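Local coordinates for uncharacterized protein (Rhodobacter sphaeroides, PDB 3PU2) that is of unknown function but belongs to the AHA1 family of the SRPBCC superfamily, whose helix-grip folds often enclose a pocket for hydrophobic ligands, at residues E26-A31 with G115-A120; P39-A44 with D151-A156. One frame throughout, in Å; residues are numbered along the deposited sequence.

Contact 1: E26-A31 with G115-A120; sequences EQLWAA and GGTELA
Leu28, on helix 25-33, reaches Thr117 and Leu119 of strand 116-124, a compact example of a leucine from a helix packing against a strand of the sheet. The bond from CA to CB points toward the strand, and chi1 (-164°) sets CG anti to the backbone N, from where the branches part. Leu28 CB and CG stay behind, 4.7 and 4.8 Å from Thr117 CG2. The CD2 branch makes the contact: it sits 3.7 Å from Thr117 CG2 and 4.0 Å from Thr117 CB, with Leu119 CB further along the strand at 4.5 Å. The CD1 branch turns instead to helix 139-156, where Leu154 CD1 lies 4.2 Å away. Thr117 is thus used in two ways. Its methyl meets the leucine, while its OG1 is hydrogen-bonded to the carbonyl O of Ala23, just ahead of the helix, which fixes the rotation that presents CG2. No hydrogen bond crosses between 26-31 and 115-120; the join is apolar and buried. Around it, Leu110 of strand 104-113 touches both Leu28 and Leu119, and Leu150 of helix 139-156 also packs on Leu28, so the leucine lies where the short helix, the long helix and two neighbouring strands converge.

Contact 2: P39-A44 with D151-A156; sequences PAWLFA and DVMLAA
Three torsions bring Met153 and Trp41 together. Trp41 holds CG between its backbone N and carbonyl carbon (chi1 68°), the crowded position, while Met153, a selenomethionine, carries CG anti to its backbone N and then bends at the last torsion (chi3 82°). The extended part of the methionine spans the gap from the helix to the loop, and the bend turns the CE methyl aside, leaving the selenium to make the contact. SE lies 4.1 Å from Trp41 CD1 and equally 4.1 Å from Ala40 CB, resting in the angle between the indole and the alanine methyl. SE is 5.1 Å from the centroid of the five-membered ring of Trp41 and 64° off its normal, an oblique Met-aromatic contact. Beyond the bend, Met153 CE packs against Ala31 CB at 4.1 Å. The indole is fixed from other directions too, since Leu42 CB stands over the centre of one face and NE1 is hydrogen-bonded to the carbonyl O of Ala31. The Trp41 carbonyl O closes the inverse gamma turn centred on Leu42 by accepting from Phe43 N at 3.0 Å, and it also meets His149 ND1 in a hydrogen bond. The loop between helix 25-33 and strand 49-54 is thereby laid along helix 139-156, with Leu32 of helix 25-33 and Leu150 and Tyr147 of the long helix bordering the indole.

In the fold
The two contacts illustrate how a helix-grip fold, a curved antiparallel sheet holding a long C-terminal helix, is knit together. Contact 1 is wholly buried and joins helix 25-33 to the sheet by aliphatic groups alone. Contact 2 is only partly buried, with Ala40 exposed and Trp41 buried, and it fastens a loop to helix 139-156 through an aromatic ring and a selenium atom. Helix 25-33 links them: Leu28 serves contact 1, while Ala31, in the same segment, borders contact 2. Their centres lie about 13 Å apart, and their segments alternate along the chain, so the two pairings cross in sequence.

Contact 1: E26-A31 with G115-A120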
loop_
_atom_site.group_PDB
_atom_site.type_symbol
_atom_site.label_atom_id
_atom_site.label_comp_id
_atom_site.label_asym_id
_atom_site.label_seq_id
_atom_site.Cartn_x
_atom_site.Cartn_y
_atom_site.Cartn_z
ATOM N N GLU A 26 9.577 -2.419 -12.959
ATOM C CA GLU A 26 8.710 -3.398 -13.597
ATOM C C GLU A 26 8.417 -4.545 -12.642
ATOM O O GLU A 26 7.356 -5.171 -12.703
ATOM C CB GLU A 26 9.374 -3.969 -14.857
ATOM C CG GLU A 26 9.544 -3.005 -16.030
ATOM C CD GLU A 26 10.421 -1.804 -15.708
ATOM O OE1 GLU A 26 11.279 -1.908 -14.805
ATOM O OE2 GLU A 26 10.263 -0.758 -16.374
ATOM N N GLN A 27 9.376 -4.834 -11.772
ATOM C CA GLN A 27 9.224 -5.919 -10.815
ATOM C C GLN A 27 8.474 -5.412 -9.612
ATOM O O GLN A 27 7.664 -6.126 -9.030
ATOM C CB GLN A 27 10.582 -6.434 -10.361
ATOM C CG GLN A 27 11.485 -6.907 -11.469
ATOM C CD GLN A 27 12.863 -7.237 -10.953
ATOM O OE1 GLN A 27 13.532 -6.389 -10.359
ATOM N NE2 GLN A 27 13.299 -8.475 -11.169
ATOM N N LEU A 28 8.748 -4.173 -9.234
ATOM C CA LEU A 28 8.084 -3.607 -8.084
ATOM C C LEU A 28 6.591 -3.437 -8.363
ATOM O O LEU A 28 5.757 -3.682 -7.488
ATOM C CB LEU A 28 8.709 -2.268 -7.718
ATOM C CG LEU A 28 8.311 -1.823 -6.313
ATOM C CD1 LEU A 28 8.587 -2.962 -5.355
ATOM C CD2 LEU A 28 9.084 -0.584 -5.903
ATOM N N TRP A 29 6.254 -3.023 -9.580
ATOM C CA TRP A 29 4.857 -2.842 -9.965
ATOM C C TRP A 29 4.133 -4.188 -9.925
ATOM O O TRP A 29 2.968 -4.254 -9.540
ATOM C CB TRP A 29 4.769 -2.213 -11.371
ATOM C CG TRP A 29 3.378 -2.104 -11.957
ATOM C CD1 TRP A 29 2.671 -3.083 -12.611
ATOM C CD2 TRP A 29 2.518 -0.968 -11.898
ATOM N NE1 TRP A 29 1.422 -2.624 -12.957
ATOM C CE2 TRP A 29 1.301 -1.329 -12.529
ATOM C CE3 TRP A 29 2.651 0.317 -11.369
ATOM C CZ2 TRP A 29 0.232 -0.446 -12.645
ATOM C CZ3 TRP A 29 1.589 1.195 -11.483
ATOM C CH2 TRP A 29 0.392 0.810 -12.116
ATOM N N ALA A 30 4.818 -5.259 -10.308
ATOM C CA ALA A 30 4.207 -6.588 -10.293
ATOM C C ALA A 30 3.946 -7.031 -8.849
ATOM O O ALA A 30 3.003 -7.787 -8.575
ATOM C CB ALA A 30 5.113 -7.595 -10.994
ATOM N N ALA A 31 4.788 -6.548 -7.934
ATOM C CA ALA A 31 4.674 -6.868 -6.520
ATOM C C ALA A 31 3.546 -6.075 -5.882
ATOM O O ALA A 31 2.788 -6.604 -5.079
ATOM C CB ALA A 31 5.983 -6.556 -5.812
ATOM N N GLY A 115 20.362 2.280 -7.597
ATOM C CA GLY A 115 20.273 1.206 -6.624
ATOM C C GLY A 115 19.086 0.305 -6.920
ATOM O O GLY A 115 19.152 -0.913 -6.719
ATOM N N GLY A 116 18.003 0.914 -7.405
ATOM C CA GLY A 116 16.794 0.176 -7.741
ATOM C C GLY A 116 15.685 1.187 -7.994
ATOM O O GLY A 116 15.777 2.000 -8.912
ATOM N N THR A 117 14.633 1.135 -7.179
ATOM C CA THR A 117 13.427 1.942 -7.376
ATOM C C THR A 117 13.058 2.649 -6.072
ATOM O O THR A 117 13.381 2.180 -4.986
ATOM C CB THR A 117 12.206 1.056 -7.796
ATOM O OG1 THR A 117 12.474 0.409 -9.045
ATOM C CG2 THR A 117 10.946 1.902 -7.943
ATOM N N GLU A 118 12.399 3.793 -6.181
ATOM C CA GLU A 118 11.952 4.497 -4.994
ATOM C C GLU A 118 10.438 4.559 -5.082
ATOM O O GLU A 118 9.893 4.981 -6.100
ATOM C CB GLU A 118 12.504 5.919 -4.927
ATOM C CG GLU A 118 11.852 6.739 -3.818
ATOM C CD GLU A 118 12.424 8.131 -3.694
ATOM O OE1 GLU A 118 12.959 8.635 -4.705
ATOM O OE2 GLU A 118 12.324 8.725 -2.596
ATOM N N LEU A 119 9.761 4.127 -4.024
ATOM C CA LEU A 119 8.305 4.154 -3.999
ATOM C C LEU A 119 7.834 5.337 -3.190
ATOM O O LEU A 119 8.117 5.432 -1.993
ATOM C CB LEU A 119 7.733 2.877 -3.379
ATOM C CG LEU A 119 6.211 2.836 -3.153
ATOM C CD1 LEU A 119 5.494 2.945 -4.479
ATOM C CD2 LEU A 119 5.810 1.544 -2.477
ATOM N N ALA A 120 7.137 6.250 -3.858
ATOM C CA ALA A 120 6.582 7.424 -3.199
ATOM C C ALA A 120 5.087 7.147 -3.059
ATOM O O ALA A 120 4.401 6.854 -4.047
ATOM C CB ALA A 120 6.820 8.666 -4.033
#

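Contact 2: P39-A44 with D151-A156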
loop_
_atom_site.group_PDB
_atom_site.type_symbol
_atom_site.label_atom_id
_atom_site.label_comp_id
_atom_site.label_asym_id
_atom_site.label_seq_id
_atom_site.Cartn_x
_atom_site.Cartn_y
_atom_site.Cartn_z
ATOM N N PRO A 39 -0.193 -11.106 -1.305
ATOM C CA PRO A 39 -0.364 -11.848 -0.053
ATOM C C PRO A 39 0.949 -12.250 0.612
ATOM O O PRO A 39 1.021 -12.395 1.834
ATOM C CB PRO A 39 -1.169 -13.073 -0.491
ATOM C CG PRO A 39 -1.976 -12.553 -1.624
ATOM C CD PRO A 39 -0.953 -11.748 -2.390
ATOM N N ALA A 40 1.982 -12.425 -0.204
ATOM C CA ALA A 40 3.282 -12.836 0.283
ATOM C C ALA A 40 4.112 -11.761 0.995
ATOM O O ALA A 40 5.246 -12.023 1.396
ATOM C CB ALA A 40 4.074 -13.436 -0.863
ATOM N N TRP A 41 3.568 -10.559 1.153
ATOM C CA TRP A 41 4.304 -9.508 1.853
ATOM C C TRP A 41 3.431 -8.471 2.546
ATOM O O TRP A 41 3.739 -8.041 3.656
ATOM C CB TRP A 41 5.261 -8.778 0.915
ATOM C CG TRP A 41 4.604 -7.960 -0.136
ATOM C CD1 TRP A 41 4.188 -8.379 -1.379
ATOM C CD2 TRP A 41 4.283 -6.568 -0.056
ATOM N NE1 TRP A 41 3.631 -7.327 -2.072
ATOM C CE2 TRP A 41 3.676 -6.204 -1.284
ATOM C CE3 TRP A 41 4.445 -5.588 0.932
ATOM C CZ2 TRP A 41 3.234 -4.902 -1.545
ATOM C CZ3 TRP A 41 3.998 -4.286 0.664
ATOM C CH2 TRP A 41 3.400 -3.961 -0.565
ATOM N N LEU A 42 2.343 -8.074 1.900
ATOM C CA LEU A 42 1.443 -7.070 2.464
ATOM C C LEU A 42 0.455 -7.615 3.499
ATOM O O LEU A 42 -0.730 -7.796 3.223
ATOM C CB LEU A 42 0.678 -6.380 1.343
ATOM C CG LEU A 42 -0.315 -5.310 1.798
ATOM C CD1 LEU A 42 0.388 -4.248 2.639
ATOM C CD2 LEU A 42 -0.956 -4.697 0.563
ATOM N N PHE A 43 0.966 -7.856 4.698
ATOM C CA PHE A 43 0.175 -8.372 5.802
ATOM C C PHE A 43 0.879 -8.002 7.101
ATOM O O PHE A 43 2.075 -7.716 7.102
ATOM C CB PHE A 43 0.073 -9.884 5.696
ATOM C CG PHE A 43 1.378 -10.580 5.849
ATOM C CD1 PHE A 43 1.805 -11.029 7.097
ATOM C CD2 PHE A 43 2.202 -10.786 4.744
ATOM C CE1 PHE A 43 3.039 -11.681 7.247
ATOM C CE2 PHE A 43 3.448 -11.439 4.874
ATOM C CZ PHE A 43 3.865 -11.888 6.135
ATOM N N ALA A 44 0.137 -7.983 8.205
ATOM C CA ALA A 44 0.750 -7.673 9.494
ATOM C C ALA A 44 0.905 -8.975 10.284
ATOM O O ALA A 44 0.402 -10.024 9.874
ATOM C CB ALA A 44 -0.093 -6.681 10.260
ATOM N N ASP A 151 11.049 -6.751 0.859
ATOM C CA ASP A 151 12.480 -6.818 0.584
ATOM C C ASP A 151 12.912 -8.277 0.433
ATOM O O ASP A 151 13.543 -8.645 -0.562
ATOM C CB ASP A 151 13.292 -6.172 1.714
ATOM C CG ASP A 151 13.454 -4.667 1.544
ATOM O OD1 ASP A 151 13.505 -4.196 0.386
ATOM O OD2 ASP A 151 13.558 -3.961 2.573
ATOM N N VAL A 152 12.558 -9.098 1.421
ATOM C CA VAL A 152 12.910 -10.519 1.431
ATOM C C VAL A 152 12.383 -11.288 0.226
ATOM O O VAL A 152 13.034 -12.212 -0.271
ATOM C CB VAL A 152 12.382 -11.217 2.717
ATOM C CG1 VAL A 152 12.845 -12.660 2.767
ATOM C CG2 VAL A 152 12.870 -10.480 3.940
HETATM N N MSE A 153 11.199 -10.906 -0.236
HETATM C CA MSE A 153 10.589 -11.573 -1.366
HETATM C C MSE A 153 11.312 -11.186 -2.650
HETATM O O MSE A 153 11.610 -12.044 -3.485
HETATM C CB MSE A 153 9.112 -11.210 -1.451
HETATM C CG MSE A 153 8.330 -12.044 -2.434
HETATM SE SE MSE A 153 6.732 -11.125 -2.982
HETATM C CE MSE A 153 7.529 -9.998 -4.317
ATOM N N LEU A 154 11.598 -9.897 -2.810
ATOM C CA LEU A 154 12.303 -9.437 -4.005
ATOM C C LEU A 154 13.634 -10.182 -4.123
ATOM O O LEU A 154 13.945 -10.755 -5.166
ATOM C CB LEU A 154 12.529 -7.920 -3.938
ATOM C CG LEU A 154 11.243 -7.140 -4.221
ATOM C CD1 LEU A 154 11.484 -5.656 -4.074
ATOM C CD2 LEU A 154 10.749 -7.474 -5.630
ATOM N N ALA A 155 14.394 -10.190 -3.029
ATOM C CA ALA A 155 15.695 -10.856 -2.961
ATOM C C ALA A 155 15.620 -12.357 -3.246
ATOM O O ALA A 155 16.497 -12.911 -3.912
ATOM C CB ALA A 155 16.330 -10.615 -1.594
ATOM N N ALA A 156 14.586 -13.019 -2.742
ATOM C CA ALA A 156 14.428 -14.451 -2.988
ATOM C C ALA A 156 14.064 -14.714 -4.463
ATOM O O ALA A 156 14.021 -15.863 -4.908
ATOM C CB ALA A 156 13.352 -15.036 -2.058
#